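PDB 4P0F: serine protease inhibitor 4, isoform B from Drosophila melanogaster, which probably inhibits serine and cysteine endopeptidases as a member of the serpin family, here in its cleaved form. Local coordinates for residues A[47-52]-A[72-77]; A[241-246]-A[374-379]. All coordinates share one frame; numbering follows the deposited sequence.

In the fold
Interactions 1 and 2 lie on opposite sides of the serpin's centre, with their own centres about 34 Å apart and their nearest atoms about 18 Å apart. They share no secondary-structure element. Interaction 1 joins two helices, 38-49 and 71-84, whereas interaction 2 sets the start of helix 243-249 against the end of strand 370-377. Both are buried, although Val378 in interaction 2 is partly exposed. No hydrogen bond crosses either of them. The chemistry differs in what surrounds the apolar touch: interaction 1 places a methyl on an arginine that is salt-bridged to Asp61, and interaction 2 places a leucine methyl beside a valine and next to a hydrogen-bonded serine.

Interaction 1 of 2, residues A[47-52]-A[72-77]; sequences MARLGA and EQIAHS
The CA atoms of Leu50 and Ala75 stand 7.9 Å apart, the nearest backbone approach between the last part of helix 38-49 and the early turns of helix 71-84. This is a helix-helix contact of the serpin fold, made where a type I beta turn from Arg49 to Ala52 follows helix 38-49. Ile74 sends its CD1 methyl against the outer part of the Arg49 side chain, where CD joins the guanidinium, 3.3 Å from NE of Arg49 and 3.6 Å from its CD. The two side chains run nearly perpendicular, and the methyl reaches the guanidinium obliquely. Arg49 leaves its backbone with CG anti to N; a bend at chi2 (-94°) then swings CD toward Ile74, and the extended step beyond it carries NE alongside the methyl. That nitrogen has its polar partner in Asp61 of helix 54-64, a residue that Ile74 also touches, so the isoleucine packs against both members of the salt bridge. CD2 of Leu50 meets CB of Ala75 more loosely, at 4.4 Å; Leu50 also packs on Phe109, Leu112 and Phe117. One turn along, Ser77 folds its hydroxyl back, and OG donates to the carbonyl O of Ile74 over 2.6 Å, 17° from the carbonyl plane.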
ATOM      1  N   MET A  47       7.738  11.652   3.159  1.00 13.76           N
ATOM      2  CA  MET A  47       8.542  12.550   2.335  1.00 15.03           C
ATOM      3  C   MET A  47       7.963  13.953   2.374  1.00 17.88           C
ATOM      4  O   MET A  47       8.705  14.937   2.486  1.00 17.65           O
ATOM      5  CB  MET A  47       8.632  12.044   0.887  1.00 16.74           C
ATOM      6  CG  MET A  47       9.559  10.836   0.730  1.00 16.38           C
ATOM      7  SD  MET A  47       9.932  10.403  -0.981  1.00 20.46           S
ATOM      8  CE  MET A  47       8.362   9.768  -1.503  1.00 18.41           C
ATOM      9  N   ALA A  48       6.644  14.061   2.281  1.00 15.55           N
ATOM     10  CA  ALA A  48       6.015  15.376   2.344  1.00 15.22           C
ATOM     11  C   ALA A  48       6.247  15.994   3.712  1.00 16.54           C
ATOM     12  O   ALA A  48       6.505  17.197   3.814  1.00 16.18           O
ATOM     13  CB  ALA A  48       4.536  15.285   2.041  1.00 14.52           C
ATOM     14  N   ARG A  49       6.198  15.178   4.763  1.00 16.12           N
ATOM     15  CA  ARG A  49       6.401  15.710   6.114  1.00 14.51           C
ATOM     16  C   ARG A  49       7.763  16.390   6.283  1.00 16.20           C
ATOM     17  O   ARG A  49       7.902  17.332   7.078  1.00 17.88           O
ATOM     18  CB  ARG A  49       6.235  14.595   7.161  1.00 13.91           C
ATOM     19  CG  ARG A  49       6.386  15.085   8.593  1.00 22.36           C
ATOM     20  CD  ARG A  49       7.802  14.919   9.100  1.00 25.78           C
ATOM     21  NE  ARG A  49       7.994  15.487  10.436  1.00 25.63           N
ATOM     22  CZ  ARG A  49       8.475  16.701  10.697  1.00 22.42           C
ATOM     23  NH1 ARG A  49       8.822  17.546   9.723  1.00 20.33           N
ATOM     24  NH2 ARG A  49       8.620  17.075  11.961  1.00 24.35           N
ATOM     25  N   LEU A  50       8.770  15.932   5.544  1.00 15.14           N
ATOM     26  CA  LEU A  50      10.107  16.530   5.634  1.00 16.40           C
ATOM     27  C   LEU A  50      10.096  18.016   5.291  1.00 17.43           C
ATOM     28  O   LEU A  50      10.965  18.768   5.733  1.00 21.10           O
ATOM     29  CB  LEU A  50      11.091  15.832   4.702  1.00 20.15           C
ATOM     30  CG  LEU A  50      11.331  14.338   4.889  1.00 20.84           C
ATOM     31  CD1 LEU A  50      12.396  13.905   3.891  1.00 23.50           C
ATOM     32  CD2 LEU A  50      11.739  14.018   6.319  1.00 25.92           C
ATOM     33  N   GLY A  51       9.118  18.424   4.489  1.00 17.18           N
ATOM     34  CA  GLY A  51       8.992  19.814   4.086  1.00 18.40           C
ATOM     35  C   GLY A  51       7.940  20.586   4.861  1.00 18.68           C
ATOM     36  O   GLY A  51       7.696  21.757   4.572  1.00 19.92           O
ATOM     37  N   ALA A  52       7.319  19.931   5.838  1.00 16.50           N
ATOM     38  CA  ALA A  52       6.246  20.527   6.621  1.00 16.75           C
ATOM     39  C   ALA A  52       6.763  21.170   7.902  1.00 18.53           C
ATOM     40  O   ALA A  52       7.845  20.840   8.389  1.00 20.26           O
ATOM     41  CB  ALA A  52       5.186  19.473   6.950  1.00 18.73           C
ATOM     42  N   GLU A  72      15.365  14.341  10.482  1.00 25.90           N
ATOM     43  CA  GLU A  72      16.500  13.478  10.181  1.00 31.27           C
ATOM     44  C   GLU A  72      16.270  12.070  10.733  1.00 36.59           C
ATOM     45  O   GLU A  72      16.584  11.087  10.073  1.00 29.54           O
ATOM     46  CB  GLU A  72      17.801  14.066  10.742  1.00 37.66           C
ATOM     47  CG  GLU A  72      19.037  13.183  10.521  1.00 45.85           C
ATOM     48  CD  GLU A  72      19.320  12.891   9.050  1.00 63.49           C
ATOM     49  OE1 GLU A  72      18.663  11.991   8.479  1.00 64.59           O
ATOM     50  OE2 GLU A  72      20.216  13.548   8.469  1.00 54.62           O
ATOM     51  N   GLN A  73      15.717  11.963  11.938  1.00 30.95           N
ATOM     52  CA  GLN A  73      15.467  10.646  12.523  1.00 26.71           C
ATOM     53  C   GLN A  73      14.354   9.922  11.760  1.00 22.20           C
ATOM     54  O   GLN A  73      14.416   8.713  11.537  1.00 28.52           O
ATOM     55  CB  GLN A  73      15.123  10.773  14.011  1.00 30.90           C
ATOM     56  CG  GLN A  73      16.284  11.295  14.842  1.00 45.24           C
ATOM     57  CD  GLN A  73      15.980  11.346  16.327  1.00 63.13           C
ATOM     58  OE1 GLN A  73      14.838  11.167  16.749  1.00 71.58           O
ATOM     59  NE2 GLN A  73      17.010  11.593  17.129  1.00 61.74           N
ATOM     60  N   ILE A  74      13.337  10.667  11.343  1.00 22.49           N
ATOM     61  CA  ILE A  74      12.267  10.092  10.538  1.00 19.99           C
ATOM     62  C   ILE A  74      12.835   9.557   9.229  1.00 20.29           C
ATOM     63  O   ILE A  74      12.566   8.422   8.835  1.00 22.04           O
ATOM     64  CB  ILE A  74      11.174  11.136  10.238  1.00 18.65           C
ATOM     65  CG1 ILE A  74      10.435  11.523  11.519  1.00 27.12           C
ATOM     66  CG2 ILE A  74      10.191  10.628   9.189  1.00 20.63           C
ATOM     67  CD1 ILE A  74       9.576  12.771  11.349  1.00 25.29           C
ATOM     68  N   ALA A  75      13.627  10.390   8.557  1.00 18.53           N
ATOM     69  CA  ALA A  75      14.199  10.025   7.275  1.00 22.16           C
ATOM     70  C   ALA A  75      15.052   8.772   7.420  1.00 20.16           C
ATOM     71  O   ALA A  75      14.976   7.850   6.598  1.00 25.10           O
ATOM     72  CB  ALA A  75      15.026  11.173   6.713  1.00 24.03           C
ATOM     73  N   HIS A  76      15.858   8.734   8.472  1.00 23.35           N
ATOM     74  CA  HIS A  76      16.728   7.593   8.687  1.00 24.62           C
ATOM     75  C   HIS A  76      15.929   6.305   8.893  1.00 22.25           C
ATOM     76  O   HIS A  76      16.367   5.231   8.483  1.00 25.59           O
ATOM     77  CB  HIS A  76      17.643   7.828   9.881  1.00 27.97           C
ATOM     78  CG  HIS A  76      18.728   6.804  10.001  1.00 48.19           C
ATOM     79  ND1 HIS A  76      19.700   6.641   9.038  1.00 65.34           N
ATOM     80  CD2 HIS A  76      18.980   5.876  10.953  1.00 60.64           C
ATOM     81  CE1 HIS A  76      20.513   5.664   9.399  1.00 64.43           C
ATOM     82  NE2 HIS A  76      20.098   5.183  10.557  1.00 59.32           N
ATOM     83  N   SER A  77      14.756   6.405   9.509  1.00 23.97           N
ATOM     84  CA  SER A  77      13.969   5.208   9.794  1.00 23.34           C
ATOM     85  C   SER A  77      13.473   4.580   8.492  1.00 25.96           C
ATOM     86  O   SER A  77      13.380   3.355   8.387  1.00 26.36           O
ATOM     87  CB  SER A  77      12.795   5.520  10.737  1.00 24.35           C
ATOM     88  OG  SER A  77      11.758   6.240  10.098  1.00 26.17           O
TER

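Interaction 2 of 2, residues A[241-246]-A[374-379]; sequences TGLPAL and WGSVVR
Leu243 reaches from the first turn of helix 243-249 to Val378, just past the end of strand 370-377, with their CA atoms 8.1 Å apart. The strand belongs to the serpin's B sheet, pairing with strands 360-366 and 35-36, and the short helix rests over its end.

The Leu243 side chain can be followed outward. CB points toward the strand but is still 5.8 Å from CG2 of Val378. CG, set anti to the backbone N (chi1 -175°), closes the gap to that same CG2 of Val378 to 5.2 Å, again too far for contact. The branches then part. With chi2 at 59°, CD1 turns aside and makes no close contact with the strand, whereas CD2 lies anti to CA and prolongs the chain toward it. All the touching therefore falls to CD2, which meets CG2 of Val378 at 3.7 Å, the two side chains meeting aslant. With chi1 at 178°, Val378 has CG1 anti to its N and CG2 beside it, and CG2 is the branch that meets Leu243.

CD2 also comes within 4.2 Å of the carbonyl O of Val377, in a plain van der Waals approach. Side chains alternate along the strand: Ser376 directs its CB toward the helix, and Val377 turns away onto Phe360 and Tyr362. Outside the pair, Pro359 touches Leu243, and the N of Val378 is hydrogen-bonded to OD1 of Asn33. The helix itself is under way at once, since N of Leu246 bonds to O of Gly242 over 3.0 Å. At the far margin, CD2 of Leu243 lies 4.4 Å from OG of Ser376, a hydroxyl hydrogen-bonded to OH of Tyr22 and weakly to OE2 of Glu247.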
ATOM      1  N   THR A 241     -20.446 -14.899   6.087  1.00 33.51           N
ATOM      2  CA  THR A 241     -20.825 -13.492   6.130  1.00 32.14           C
ATOM      3  C   THR A 241     -19.985 -12.703   7.137  1.00 30.09           C
ATOM      4  O   THR A 241     -20.355 -11.598   7.528  1.00 31.94           O
ATOM      5  CB  THR A 241     -22.307 -13.342   6.508  1.00 35.80           C
ATOM      6  OG1 THR A 241     -22.550 -14.036   7.736  1.00 38.82           O
ATOM      7  CG2 THR A 241     -23.208 -13.926   5.425  1.00 38.80           C
ATOM      8  N   GLY A 242     -18.855 -13.270   7.548  1.00 27.49           N
ATOM      9  CA  GLY A 242     -18.117 -12.755   8.691  1.00 26.55           C
ATOM     10  C   GLY A 242     -17.049 -11.694   8.450  1.00 24.39           C
ATOM     11  O   GLY A 242     -16.413 -11.248   9.401  1.00 24.82           O
ATOM     12  N   LEU A 243     -16.833 -11.268   7.210  1.00 23.79           N
ATOM     13  CA  LEU A 243     -15.693 -10.390   6.960  1.00 23.11           C
ATOM     14  C   LEU A 243     -15.861  -9.014   7.622  1.00 22.97           C
ATOM     15  O   LEU A 243     -14.928  -8.534   8.264  1.00 25.42           O
ATOM     16  CB  LEU A 243     -15.432 -10.225   5.460  1.00 22.02           C
ATOM     17  CG  LEU A 243     -14.178  -9.406   5.115  1.00 21.86           C
ATOM     18  CD1 LEU A 243     -12.914 -10.014   5.700  1.00 22.37           C
ATOM     19  CD2 LEU A 243     -14.040  -9.248   3.607  1.00 22.92           C
ATOM     20  N   PRO A 244     -17.033  -8.371   7.474  1.00 25.59           N
ATOM     21  CA  PRO A 244     -17.153  -7.050   8.112  1.00 26.76           C
ATOM     22  C   PRO A 244     -16.865  -7.076   9.615  1.00 32.50           C
ATOM     23  O   PRO A 244     -16.204  -6.167  10.128  1.00 30.88           O
ATOM     24  CB  PRO A 244     -18.610  -6.662   7.842  1.00 30.16           C
ATOM     25  CG  PRO A 244     -18.967  -7.398   6.594  1.00 36.13           C
ATOM     26  CD  PRO A 244     -18.243  -8.713   6.699  1.00 27.97           C
ATOM     27  N   ALA A 245     -17.330  -8.115  10.302  1.00 26.68           N
ATOM     28  CA  ALA A 245     -17.080  -8.255  11.736  1.00 28.08           C
ATOM     29  C   ALA A 245     -15.603  -8.524  12.007  1.00 26.07           C
ATOM     30  O   ALA A 245     -15.035  -8.000  12.961  1.00 27.79           O
ATOM     31  CB  ALA A 245     -17.933  -9.365  12.315  1.00 29.85           C
ATOM     32  N   LEU A 246     -14.972  -9.336  11.162  1.00 21.66           N
ATOM     33  CA  LEU A 246     -13.536  -9.588  11.304  1.00 22.25           C
ATOM     34  C   LEU A 246     -12.750  -8.304  11.141  1.00 25.90           C
ATOM     35  O   LEU A 246     -11.788  -8.059  11.868  1.00 24.88           O
ATOM     36  CB  LEU A 246     -13.040 -10.613  10.278  1.00 24.30           C
ATOM     37  CG  LEU A 246     -11.519 -10.831  10.235  1.00 23.11           C
ATOM     38  CD1 LEU A 246     -10.993 -11.308  11.575  1.00 24.30           C
ATOM     39  CD2 LEU A 246     -11.138 -11.834   9.144  1.00 23.67           C
ATOM     40  N   TRP A 374      -1.986  -4.824   1.419  1.00 16.29           N
ATOM     41  CA  TRP A 374      -3.105  -5.209   2.261  1.00 17.22           C
ATOM     42  C   TRP A 374      -4.361  -5.172   1.405  1.00 18.03           C
ATOM     43  O   TRP A 374      -4.549  -4.245   0.612  1.00 15.91           O
ATOM     44  CB  TRP A 374      -3.213  -4.252   3.445  1.00 15.59           C
ATOM     45  CG  TRP A 374      -4.012  -4.734   4.602  1.00 17.78           C
ATOM     46  CD1 TRP A 374      -5.329  -5.074   4.601  1.00 30.50           C
ATOM     47  CD2 TRP A 374      -3.555  -4.898   5.956  1.00 19.94           C
ATOM     48  NE1 TRP A 374      -5.717  -5.463   5.861  1.00 34.07           N
ATOM     49  CE2 TRP A 374      -4.647  -5.358   6.710  1.00 31.12           C
ATOM     50  CE3 TRP A 374      -2.327  -4.708   6.596  1.00 16.84           C
ATOM     51  CZ2 TRP A 374      -4.549  -5.635   8.073  1.00 35.00           C
ATOM     52  CZ3 TRP A 374      -2.232  -4.977   7.942  1.00 19.49           C
ATOM     53  CH2 TRP A 374      -3.332  -5.437   8.666  1.00 28.45           C
ATOM     54  N   GLY A 375      -5.228  -6.169   1.544  1.00 17.17           N
ATOM     55  CA  GLY A 375      -6.442  -6.158   0.759  1.00 13.66           C
ATOM     56  C   GLY A 375      -7.546  -7.063   1.247  1.00 15.65           C
ATOM     57  O   GLY A 375      -7.410  -7.760   2.254  1.00 16.19           O
ATOM     58  N   SER A 376      -8.649  -7.006   0.511  1.00 15.89           N
ATOM     59  CA  SER A 376      -9.851  -7.789   0.748  1.00 15.71           C
ATOM     60  C   SER A 376     -10.315  -8.449  -0.532  1.00 16.98           C
ATOM     61  O   SER A 376     -10.231  -7.857  -1.601  1.00 21.21           O
ATOM     62  CB  SER A 376     -10.992  -6.905   1.249  1.00 32.54           C
ATOM     63  OG  SER A 376     -10.787  -6.468   2.566  1.00 50.45           O
ATOM     64  N   VAL A 377     -10.832  -9.665  -0.406  1.00 16.27           N
ATOM     65  CA  VAL A 377     -11.599 -10.280  -1.480  1.00 15.75           C
ATOM     66  C   VAL A 377     -13.022 -10.402  -0.983  1.00 19.23           C
ATOM     67  O   VAL A 377     -13.299 -11.177  -0.071  1.00 20.34           O
ATOM     68  CB  VAL A 377     -11.046 -11.649  -1.888  1.00 20.78           C
ATOM     69  CG1 VAL A 377     -11.920 -12.264  -2.979  1.00 19.24           C
ATOM     70  CG2 VAL A 377      -9.615 -11.514  -2.386  1.00 19.71           C
ATOM     71  N   VAL A 378     -13.923  -9.633  -1.584  1.00 23.83           N
ATOM     72  CA  VAL A 378     -15.304  -9.580  -1.128  1.00 19.92           C
ATOM     73  C   VAL A 378     -16.260 -10.124  -2.177  1.00 20.59           C
ATOM     74  O   VAL A 378     -17.240 -10.786  -1.854  1.00 30.13           O
ATOM     75  CB  VAL A 378     -15.706  -8.137  -0.766  1.00 31.13           C
ATOM     76  CG1 VAL A 378     -17.159  -8.068  -0.325  1.00 39.43           C
ATOM     77  CG2 VAL A 378     -14.796  -7.602   0.333  1.00 43.18           C
ATOM     78  N   ARG A 379     -15.976  -9.819  -3.432  1.00 19.98           N
ATOM     79  CA  ARG A 379     -16.815 -10.251  -4.538  1.00 31.82           C
ATOM     80  C   ARG A 379     -15.941 -10.813  -5.630  1.00 35.07           C
ATOM     81  O   ARG A 379     -14.976 -10.179  -6.032  1.00 28.09           O
ATOM     82  CB  ARG A 379     -17.643  -9.087  -5.089  1.00 37.58           C
ATOM     83  CG  ARG A 379     -18.601  -8.465  -4.091  1.00 63.13           C
ATOM     84  CD  ARG A 379     -19.389  -7.328  -4.727  1.00 69.16           C
ATOM     85  NE  ARG A 379     -20.242  -6.646  -3.756  1.00 72.67           N
ATOM     86  CZ  ARG A 379     -21.124  -5.700  -4.066  1.00 84.29           C
ATOM     87  NH1 ARG A 379     -21.282  -5.316  -5.327  1.00 79.46           N
ATOM     88  NH2 ARG A 379     -21.855  -5.139  -3.112  1.00 89.30           N
TER